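Local coordinates for putative uncharacterized protein TTHB189 (Thermus thermophilus, PDB 2ZCA) that probably takes part in CRISPR adaptive immunity against invading nucleic acids, as the Cse2 (CasB) protein of a type I-E system, at residues 25-30 with 39-44; 59-64 with 134-139; 79-84 with 150-155. One frame throughout, in Å; residues are numbered along the deposited sequence.

The three contacts are spread across one chain whose regular structure is all helical. Contact 1 (25-30 with 39-44) and contact 3 (79-84 with 150-155) lie on opposite sides of the chain's centre, their own centres about 29 Å apart, with contact 2 (59-64 with 134-139) deeper inside. Contact 1 touches contact 2, since Y63 packs on A41 and M42, although their centres are about 17 Å apart. Contacts 2 and 3 do not touch, but their nearest atoms come within about 5 Å. Along the sequence contact 1 closes before the others open, whereas contacts 2 and 3 interleave: helices 56-71 and 82-90 follow each other, and so do their partners 128-136 and 144-155.

Contact 1. Residues 25-30 with 39-44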
loop_
_atom_site.group_PDB
_atom_site.type_symbol
_atom_site.label_atom_id
_atom_site.label_comp_id
_atom_site.label_asym_id
_atom_site.label_seq_id
_atom_site.Cartn_x
_atom_site.Cartn_y
_atom_site.Cartn_z
ATOM N N ALA A 25 -9.741 5.811 -11.699
ATOM C CA ALA A 25 -9.370 7.168 -12.070
ATOM C C ALA A 25 -9.178 8.026 -10.825
ATOM O O ALA A 25 -8.223 8.803 -10.738
ATOM C CB ALA A 25 -10.443 7.781 -12.974
ATOM N N ALA A 26 -10.079 7.880 -9.855
ATOM C CA ALA A 26 -9.986 8.655 -8.623
ATOM C C ALA A 26 -8.806 8.189 -7.774
ATOM O O ALA A 26 -8.051 9.010 -7.253
ATOM C CB ALA A 26 -11.280 8.540 -7.827
ATOM N N PHE A 27 -8.656 6.875 -7.632
ATOM C CA PHE A 27 -7.555 6.333 -6.843
ATOM C C PHE A 27 -6.209 6.696 -7.464
ATOM O O PHE A 27 -5.280 7.104 -6.762
ATOM C CB PHE A 27 -7.649 4.805 -6.733
ATOM C CG PHE A 27 -8.806 4.311 -5.904
ATOM C CD1 PHE A 27 -9.333 5.082 -4.873
ATOM C CD2 PHE A 27 -9.333 3.039 -6.121
ATOM C CE1 PHE A 27 -10.367 4.590 -4.068
ATOM C CE2 PHE A 27 -10.365 2.539 -5.322
ATOM C CZ PHE A 27 -10.882 3.317 -4.295
ATOM N N ARG A 28 -6.102 6.547 -8.780
ATOM C CA ARG A 28 -4.849 6.849 -9.462
ATOM C C ARG A 28 -4.487 8.322 -9.319
ATOM O O ARG A 28 -3.346 8.660 -9.012
ATOM C CB ARG A 28 -4.944 6.468 -10.945
ATOM C CG ARG A 28 -3.674 6.757 -11.729
ATOM C CD ARG A 28 -2.496 5.906 -11.247
ATOM N NE ARG A 28 -1.267 6.246 -11.956
ATOM C CZ ARG A 28 -0.581 7.371 -11.782
ATOM N NH1 ARG A 28 -0.992 8.282 -10.907
ATOM N NH2 ARG A 28 0.512 7.598 -12.499
ATOM N N ARG A 29 -5.460 9.198 -9.531
ATOM C CA ARG A 29 -5.214 10.623 -9.415
ATOM C C ARG A 29 -4.880 11.030 -7.977
ATOM O O ARG A 29 -4.134 11.985 -7.760
ATOM C CB ARG A 29 -6.427 11.408 -9.923
ATOM C CG ARG A 29 -6.306 12.918 -9.773
ATOM C CD ARG A 29 -5.051 13.458 -10.449
ATOM N NE ARG A 29 -4.953 14.909 -10.320
ATOM C CZ ARG A 29 -3.893 15.626 -10.680
ATOM N NH1 ARG A 29 -2.827 15.029 -11.197
ATOM N NH2 ARG A 29 -3.898 16.943 -10.523
ATOM N N SER A 30 -5.406 10.295 -6.997
ATOM C CA SER A 30 -5.146 10.617 -5.593
ATOM C C SER A 30 -3.669 10.519 -5.208
ATOM O O SER A 30 -3.268 11.022 -4.160
ATOM C CB SER A 30 -5.957 9.709 -4.660
ATOM O OG SER A 30 -5.403 8.403 -4.595
ATOM N N PRO A 39 -10.862 14.494 -2.501
ATOM C CA PRO A 39 -12.317 14.317 -2.471
ATOM C C PRO A 39 -12.934 13.230 -3.342
ATOM O O PRO A 39 -13.742 12.442 -2.855
ATOM C CB PRO A 39 -12.835 15.706 -2.833
ATOM C CG PRO A 39 -11.818 16.599 -2.202
ATOM C CD PRO A 39 -10.521 15.925 -2.618
ATOM N N ARG A 40 -12.564 13.169 -4.616
ATOM C CA ARG A 40 -13.173 12.177 -5.503
ATOM C C ARG A 40 -12.938 10.706 -5.149
ATOM O O ARG A 40 -13.676 9.831 -5.603
ATOM C CB ARG A 40 -12.762 12.445 -6.953
ATOM C CG ARG A 40 -13.249 13.794 -7.483
ATOM C CD ARG A 40 -14.772 13.946 -7.386
ATOM N NE ARG A 40 -15.201 15.312 -7.691
ATOM C CZ ARG A 40 -16.468 15.726 -7.720
ATOM N NH1 ARG A 40 -17.457 14.880 -7.462
ATOM N NH2 ARG A 40 -16.742 16.995 -8.000
ATOM N N ALA A 41 -11.927 10.424 -4.337
ATOM C CA ALA A 41 -11.666 9.042 -3.949
ATOM C C ALA A 41 -12.531 8.629 -2.761
ATOM O O ALA A 41 -12.785 7.446 -2.551
ATOM C CB ALA A 41 -10.187 8.864 -3.595
HETATM N N MSE A 42 -12.995 9.612 -1.995
HETATM C CA MSE A 42 -13.785 9.346 -0.799
HETATM C C MSE A 42 -15.038 8.484 -0.960
HETATM O O MSE A 42 -15.298 7.609 -0.136
HETATM C CB MSE A 42 -14.114 10.676 -0.109
HETATM C CG MSE A 42 -12.851 11.388 0.380
HETATM SE SE MSE A 42 -13.160 13.024 1.348
HETATM C CE MSE A 42 -11.337 13.673 1.453
ATOM N N PRO A 43 -15.831 8.711 -2.015
ATOM C CA PRO A 43 -17.038 7.889 -2.185
ATOM C C PRO A 43 -16.734 6.398 -2.366
ATOM O O PRO A 43 -17.606 5.549 -2.166
ATOM C CB PRO A 43 -17.688 8.488 -3.432
ATOM C CG PRO A 43 -17.291 9.923 -3.360
ATOM C CD PRO A 43 -15.827 9.832 -2.972
ATOM N N TYR A 44 -15.498 6.087 -2.743
ATOM C CA TYR A 44 -15.092 4.701 -2.984
ATOM C C TYR A 44 -14.433 4.025 -1.789
ATOM O O TYR A 44 -14.204 2.813 -1.803
ATOM C CB TYR A 44 -14.136 4.649 -4.177
ATOM C CG TYR A 44 -14.742 5.189 -5.448
ATOM C CD1 TYR A 44 -15.696 4.456 -6.156
ATOM C CD2 TYR A 44 -14.387 6.447 -5.929
ATOM C CE1 TYR A 44 -16.281 4.968 -7.314
ATOM C CE2 TYR A 44 -14.967 6.968 -7.084
ATOM C CZ TYR A 44 -15.912 6.225 -7.770
ATOM O OH TYR A 44 -16.487 6.745 -8.910
#
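F27 on helix 20-29 meets Y44 near the start of helix 42-49, and its side chain can be traced outward through the contact. With chi1 at -69°, CG stands beside the backbone N and anti to the carbonyl carbon. The CB bond runs past residues 39-44 rather than at them, and it is the CD1-CE1 side of the ring and its tip that do the touching. CD1 comes first, 4.1 Å from the CB of A41. CE1 reaches further, to 4.0 Å from the carbonyl O of A41 and 3.8 Å from the CB of Y44. At the tip, CZ presses on that same Y44 CB at 3.5 Å. The two rings form a T-shaped (edge-to-face) pair in which Y44 offers its edge to the face of F27, with centroids 6.0 Å apart and planes inclined by 72°. A flat apolar ring suits this place because its side and tip can touch both the alanine and the CB of the tyrosine.

Beside it, A26 aims its CB directly at the other segment. The methyl group rests 3.5 Å from the O of R40 and 4.1 Å from the CE2 of Y44. Because both A26 and A41 have side chains of a single carbon, the CA atoms of these two residues come within 5.0 Å of each other. No hydrogen bond spans the segments, so they are joined by packing alone.

Helices 20-29 and 42-49 are consecutive, linked by a loop that ends in a 3-10 turn at 39-41. Helix 3-15 contributes L11 and L14 against F27, and its W10 NE1 bonds to the O of Y44. Helix 56-71 adds A70 against F27 and A67 against S30, so the contact sits where these four helices converge.

Contact 2. Residues 59-64 with 134-139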
loop_
_atom_site.group_PDB
_atom_site.type_symbol
_atom_site.label_atom_id
_atom_site.label_comp_id
_atom_site.label_asym_id
_atom_site.label_seq_id
_atom_site.Cartn_x
_atom_site.Cartn_y
_atom_site.Cartn_z
ATOM N N ARG A 59 -7.301 5.571 8.476
ATOM C CA ARG A 59 -8.109 5.838 7.290
ATOM C C ARG A 59 -7.148 6.161 6.144
ATOM O O ARG A 59 -7.298 5.664 5.028
ATOM C CB ARG A 59 -9.050 7.031 7.514
ATOM C CG ARG A 59 -10.219 6.751 8.450
ATOM C CD ARG A 59 -11.237 7.893 8.417
ATOM N NE ARG A 59 -10.838 9.013 9.260
ATOM C CZ ARG A 59 -11.081 9.090 10.566
ATOM N NH1 ARG A 59 -11.732 8.114 11.181
ATOM N NH2 ARG A 59 -10.665 10.139 11.258
ATOM N N GLU A 60 -6.153 6.991 6.437
ATOM C CA GLU A 60 -5.173 7.383 5.427
ATOM C C GLU A 60 -4.443 6.161 4.867
ATOM O O GLU A 60 -4.121 6.115 3.678
ATOM C CB GLU A 60 -4.190 8.390 6.027
ATOM C CG GLU A 60 -4.900 9.614 6.599
ATOM C CD GLU A 60 -3.960 10.617 7.238
ATOM O OE1 GLU A 60 -2.927 10.197 7.794
ATOM O OE2 GLU A 60 -4.269 11.827 7.205
ATOM N N ALA A 61 -4.201 5.164 5.712
ATOM C CA ALA A 61 -3.526 3.949 5.256
ATOM C C ALA A 61 -4.376 3.279 4.180
ATOM O O ALA A 61 -3.856 2.821 3.163
ATOM C CB ALA A 61 -3.305 2.991 6.421
ATOM N N HIS A 62 -5.688 3.221 4.406
ATOM C CA HIS A 62 -6.587 2.611 3.430
ATOM C C HIS A 62 -6.570 3.381 2.110
ATOM O O HIS A 62 -6.530 2.783 1.032
ATOM C CB HIS A 62 -8.023 2.560 3.962
ATOM C CG HIS A 62 -8.245 1.530 5.026
ATOM N ND1 HIS A 62 -7.803 1.687 6.322
ATOM C CD2 HIS A 62 -8.895 0.341 4.994
ATOM C CE1 HIS A 62 -8.175 0.644 7.043
ATOM N NE2 HIS A 62 -8.839 -0.187 6.261
ATOM N N TYR A 63 -6.614 4.708 2.191
ATOM C CA TYR A 63 -6.598 5.522 0.977
ATOM C C TYR A 63 -5.313 5.325 0.186
ATOM O O TYR A 63 -5.340 5.261 -1.043
ATOM C CB TYR A 63 -6.762 7.005 1.318
ATOM C CG TYR A 63 -8.202 7.419 1.532
ATOM C CD1 TYR A 63 -9.057 7.617 0.448
ATOM C CD2 TYR A 63 -8.718 7.573 2.816
ATOM C CE1 TYR A 63 -10.393 7.957 0.636
ATOM C CE2 TYR A 63 -10.050 7.911 3.014
ATOM C CZ TYR A 63 -10.882 8.100 1.919
ATOM O OH TYR A 63 -12.205 8.419 2.115
ATOM N N LEU A 64 -4.186 5.232 0.883
ATOM C CA LEU A 64 -2.919 5.055 0.185
ATOM C C LEU A 64 -2.853 3.692 -0.499
ATOM O O LEU A 64 -2.393 3.587 -1.636
ATOM C CB LEU A 64 -1.734 5.230 1.151
ATOM C CG LEU A 64 -0.328 5.040 0.561
ATOM C CD1 LEU A 64 -0.117 5.970 -0.624
ATOM C CD2 LEU A 64 0.717 5.316 1.636
ATOM N N ASP A 134 0.380 -4.135 7.245
ATOM C CA ASP A 134 1.669 -3.618 7.682
ATOM C C ASP A 134 1.649 -2.103 7.878
ATOM O O ASP A 134 2.155 -1.596 8.875
ATOM C CB ASP A 134 2.767 -4.000 6.685
ATOM C CG ASP A 134 3.076 -5.484 6.698
ATOM O OD1 ASP A 134 2.712 -6.155 7.690
ATOM O OD2 ASP A 134 3.696 -5.974 5.727
ATOM N N LEU A 135 1.057 -1.380 6.933
ATOM C CA LEU A 135 0.995 0.074 7.037
ATOM C C LEU A 135 0.201 0.489 8.282
ATOM O O LEU A 135 0.534 1.465 8.955
ATOM C CB LEU A 135 0.357 0.659 5.770
ATOM C CG LEU A 135 0.355 2.186 5.623
ATOM C CD1 LEU A 135 1.775 2.732 5.748
ATOM C CD2 LEU A 135 -0.247 2.558 4.274
ATOM N N LEU A 136 -0.848 -0.262 8.590
ATOM C CA LEU A 136 -1.665 0.032 9.760
ATOM C C LEU A 136 -0.871 -0.071 11.062
ATOM O O LEU A 136 -1.187 0.600 12.044
ATOM C CB LEU A 136 -2.860 -0.921 9.818
ATOM C CG LEU A 136 -3.996 -0.639 8.833
ATOM C CD1 LEU A 136 -4.973 -1.812 8.801
ATOM C CD2 LEU A 136 -4.708 0.639 9.255
ATOM N N ARG A 137 0.169 -0.898 11.066
ATOM C CA ARG A 137 0.982 -1.098 12.265
ATOM C C ARG A 137 2.371 -0.475 12.132
ATOM O O ARG A 137 3.253 -0.718 12.950
ATOM C CB ARG A 137 1.125 -2.596 12.533
ATOM C CG ARG A 137 -0.205 -3.328 12.707
ATOM C CD ARG A 137 0.007 -4.833 12.742
ATOM N NE ARG A 137 0.463 -5.359 11.454
ATOM C CZ ARG A 137 0.964 -6.579 11.282
ATOM N NH1 ARG A 137 1.077 -7.400 12.320
ATOM N NH2 ARG A 137 1.357 -6.980 10.076
ATOM N N TRP A 138 2.546 0.353 11.113
ATOM C CA TRP A 138 3.838 0.971 10.841
ATOM C C TRP A 138 4.415 1.831 11.958
ATOM O O TRP A 138 5.634 1.904 12.122
ATOM C CB TRP A 138 3.740 1.799 9.556
ATOM C CG TRP A 138 5.068 2.195 8.983
ATOM C CD1 TRP A 138 5.742 3.365 9.192
ATOM C CD2 TRP A 138 5.883 1.414 8.101
ATOM N NE1 TRP A 138 6.927 3.361 8.490
ATOM C CE2 TRP A 138 7.037 2.176 7.813
ATOM C CE3 TRP A 138 5.748 0.144 7.526
ATOM C CZ2 TRP A 138 8.052 1.707 6.974
ATOM C CZ3 TRP A 138 6.763 -0.323 6.687
ATOM C CH2 TRP A 138 7.898 0.461 6.422
ATOM N N PHE A 139 3.549 2.467 12.737
ATOM C CA PHE A 139 4.021 3.350 13.791
ATOM C C PHE A 139 4.150 2.752 15.180
ATOM O O PHE A 139 4.198 3.471 16.179
ATOM C CB PHE A 139 3.149 4.594 13.795
ATOM C CG PHE A 139 3.094 5.262 12.458
ATOM C CD1 PHE A 139 4.242 5.831 11.912
ATOM C CD2 PHE A 139 1.926 5.249 11.704
ATOM C CE1 PHE A 139 4.228 6.372 10.628
ATOM C CE2 PHE A 139 1.900 5.786 10.420
ATOM C CZ PHE A 139 3.056 6.348 9.881
#
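A61 on helix 56-71 faces L135 and L136 on helix 128-136, a buried helix-to-helix packing inside the all-helical Cse2 fold. Helices far apart in sequence meet here, and small and branched apolar residues fill the seam. A61 aims its CB at the partner helix, and its small size lets the CA atoms of A61 and L135 approach to 6.2 Å.

The two leucines enter from different directions, since successive helical residues point different ways, L135 at the partner and L136 across it; their first torsions differ too. L135 holds CG anti to the backbone N (chi1 -173°), and its CD2 branch lies close against A61, 3.7 Å from the CA of that alanine. The same L135 CD2 meets the CD2 of L64 at 3.9 Å. These two side chains cross at about a right angle, so they share a single point of contact between branches instead of lying side by side. L136 instead has CG beside the backbone N (chi1 -75°). Its CD2 lies 3.9 Å from the CB of A61, the alanine methyl that L135 also touches. Leucine suits both positions, as each has one methyl branch to lay against the neighbouring helix.

Beyond the seam, L115 and I111 of helix 111-121 pack on L64 and L135 respectively, while L132, on helix 128-136 itself, touches A61 and H62. The imidazole of H62 also makes edge-to-face pairs with W54 and F7, and its ND1 donates to the backbone O of E58. Thus ND1 of H62 is bonded within its own helix while the ring lends carbon to the interhelical packing. H62 and L136 pass each other at a slant, and CE1, the ring carbon bonded to ND1, lies 4.1 Å from the CD2 of L136.

Contact 3. Residues 79-84 with 150-155; sequences GRTLAR and AREYYG
T81 and E152 meet through a hydrogen bond in which the threonine OG1 donates to the carboxylate OE1 at 2.9 Å. The hydroxyl approaches from above the carboxylate plane, 60° out of it. A water links OE1 of E152 to helix 82-90, donating to OE1 at 2.8 Å and accepting from the N of A83 at 3.1 Å. The methyl of A83, small enough to fit beside the glutamate, lies 3.5 Å from that OE1. Nearby, the O of A83 is met by the CD2 of Y153 at 3.4 Å.

T81 is the N-cap of helix 82-90. Its OG1 stands between the backbone N and the carbonyl carbon (chi1 66°), and there it also accepts from the N of R84 at 3.2 Å. Threonine suits the position because one hydroxyl can both accept and donate, while its CG2 methyl packs beside the carboxylate. R84 extends across E152: its NE reaches the O of E152 through a second water, and its NH1 donates to the O of G79 at 2.7 Å. Further out, R148 NE forms a salt bridge with OE2 of E152, and the ring of Y153 stacks on F100.

The carboxylate of E152 thus lies by the amino end of helix 82-90, held by the T81 hydroxyl and a water at OE1 and by R148 at OE2, surroundings that would probably favour its ionised form.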
loop_
_atom_site.group_PDB
_atom_site.type_symbol
_atom_site.label_atom_id
_atom_site.label_comp_id
_atom_site.label_asym_id
_atom_site.label_seq_id
_atom_site.Cartn_x
_atom_site.Cartn_y
_atom_site.Cartn_z
ATOM N N GLY A 79 1.462 -13.278 -1.146
ATOM C CA GLY A 79 2.770 -13.827 -0.838
ATOM C C GLY A 79 3.947 -13.005 -1.333
ATOM O O GLY A 79 5.034 -13.060 -0.750
ATOM N N ARG A 80 3.751 -12.251 -2.411
ATOM C CA ARG A 80 4.824 -11.424 -2.943
ATOM C C ARG A 80 4.753 -10.056 -2.281
ATOM O O ARG A 80 4.149 -9.126 -2.816
ATOM C CB ARG A 80 4.700 -11.279 -4.463
ATOM C CG ARG A 80 5.879 -10.540 -5.090
ATOM C CD ARG A 80 5.996 -10.818 -6.579
ATOM N NE ARG A 80 7.244 -10.298 -7.132
ATOM C CZ ARG A 80 7.383 -9.103 -7.697
ATOM N NH1 ARG A 80 6.344 -8.284 -7.793
ATOM N NH2 ARG A 80 8.565 -8.730 -8.173
ATOM N N THR A 81 5.370 -9.940 -1.110
ATOM C CA THR A 81 5.353 -8.682 -0.366
ATOM C C THR A 81 6.208 -7.629 -1.042
ATOM O O THR A 81 7.083 -7.951 -1.851
ATOM C CB THR A 81 5.879 -8.870 1.067
ATOM O OG1 THR A 81 7.268 -9.213 1.020
ATOM C CG2 THR A 81 5.111 -9.972 1.774
ATOM N N LEU A 82 5.956 -6.367 -0.710
ATOM C CA LEU A 82 6.722 -5.279 -1.290
ATOM C C LEU A 82 8.209 -5.481 -1.011
ATOM O O LEU A 82 9.043 -5.232 -1.878
ATOM C CB LEU A 82 6.264 -3.930 -0.717
ATOM C CG LEU A 82 7.032 -2.700 -1.219
ATOM C CD1 LEU A 82 7.057 -2.677 -2.745
ATOM C CD2 LEU A 82 6.371 -1.437 -0.688
ATOM N N ALA A 83 8.540 -5.947 0.194
ATOM C CA ALA A 83 9.942 -6.168 0.547
ATOM C C ALA A 83 10.582 -7.198 -0.375
ATOM O O ALA A 83 11.718 -7.020 -0.813
ATOM C CB ALA A 83 10.062 -6.624 2.003
ATOM N N ARG A 84 9.861 -8.280 -0.657
ATOM C CA ARG A 84 10.382 -9.313 -1.544
ATOM C C ARG A 84 10.497 -8.768 -2.967
ATOM O O ARG A 84 11.474 -9.031 -3.666
ATOM C CB ARG A 84 9.479 -10.550 -1.501
ATOM C CG ARG A 84 9.606 -11.320 -0.184
ATOM C CD ARG A 84 8.484 -12.328 0.047
ATOM N NE ARG A 84 8.666 -13.028 1.319
ATOM C CZ ARG A 84 7.745 -13.794 1.900
ATOM N NH1 ARG A 84 6.559 -13.969 1.328
ATOM N NH2 ARG A 84 8.010 -14.385 3.058
ATOM N N ALA A 150 12.658 -6.346 6.765
ATOM C CA ALA A 150 14.083 -6.591 6.609
ATOM C C ALA A 150 14.318 -8.096 6.498
ATOM O O ALA A 150 15.141 -8.543 5.701
ATOM C CB ALA A 150 14.851 -6.017 7.794
ATOM N N ARG A 151 13.580 -8.868 7.294
ATOM C CA ARG A 151 13.686 -10.327 7.282
ATOM C C ARG A 151 13.271 -10.882 5.917
ATOM O O ARG A 151 13.917 -11.780 5.373
ATOM C CB ARG A 151 12.783 -10.933 8.362
ATOM C CG ARG A 151 12.940 -12.445 8.551
ATOM C CD ARG A 151 11.875 -13.003 9.495
ATOM N NE ARG A 151 10.563 -13.073 8.854
ATOM C CZ ARG A 151 9.413 -13.228 9.508
ATOM N NH1 ARG A 151 9.406 -13.327 10.829
ATOM N NH2 ARG A 151 8.270 -13.289 8.836
ATOM N N GLU A 152 12.185 -10.347 5.366
ATOM C CA GLU A 152 11.698 -10.799 4.065
ATOM C C GLU A 152 12.672 -10.434 2.947
ATOM O O GLU A 152 12.914 -11.228 2.035
ATOM C CB GLU A 152 10.326 -10.179 3.767
ATOM C CG GLU A 152 9.294 -10.388 4.863
ATOM C CD GLU A 152 7.948 -9.758 4.539
ATOM O OE1 GLU A 152 7.915 -8.776 3.762
ATOM O OE2 GLU A 152 6.925 -10.235 5.073
ATOM N N TYR A 153 13.230 -9.230 3.017
ATOM C CA TYR A 153 14.164 -8.762 2.001
ATOM C C TYR A 153 15.459 -9.575 2.000
ATOM O O TYR A 153 15.832 -10.167 0.986
ATOM C CB TYR A 153 14.473 -7.281 2.229
ATOM C CG TYR A 153 15.358 -6.644 1.182
ATOM C CD1 TYR A 153 16.744 -6.800 1.218
ATOM C CD2 TYR A 153 14.808 -5.868 0.158
ATOM C CE1 TYR A 153 17.563 -6.195 0.264
ATOM C CE2 TYR A 153 15.617 -5.259 -0.801
ATOM C CZ TYR A 153 16.994 -5.427 -0.740
ATOM O OH TYR A 153 17.803 -4.820 -1.672
ATOM N N TYR A 154 16.146 -9.608 3.136
ATOM C CA TYR A 154 17.397 -10.351 3.215
ATOM C C TYR A 154 17.182 -11.858 3.182
ATOM O O TYR A 154 18.107 -12.621 2.904
ATOM C CB TYR A 154 18.168 -9.920 4.463
ATOM C CG TYR A 154 18.626 -8.488 4.342
ATOM C CD1 TYR A 154 19.603 -8.127 3.411
ATOM C CD2 TYR A 154 18.014 -7.476 5.078
ATOM C CE1 TYR A 154 19.950 -6.792 3.211
ATOM C CE2 TYR A 154 18.352 -6.140 4.885
ATOM C CZ TYR A 154 19.318 -5.804 3.949
ATOM O OH TYR A 154 19.634 -4.479 3.736
ATOM N N GLY A 155 15.952 -12.283 3.438
ATOM C CA GLY A 155 15.646 -13.700 3.408
ATOM C C GLY A 155 15.437 -14.194 1.986
ATOM O O GLY A 155 15.646 -15.374 1.692
HETATM O O HOH W 1 6.978 -6.276 2.810
HETATM O O HOH W 2 11.292 -13.590 1.671
#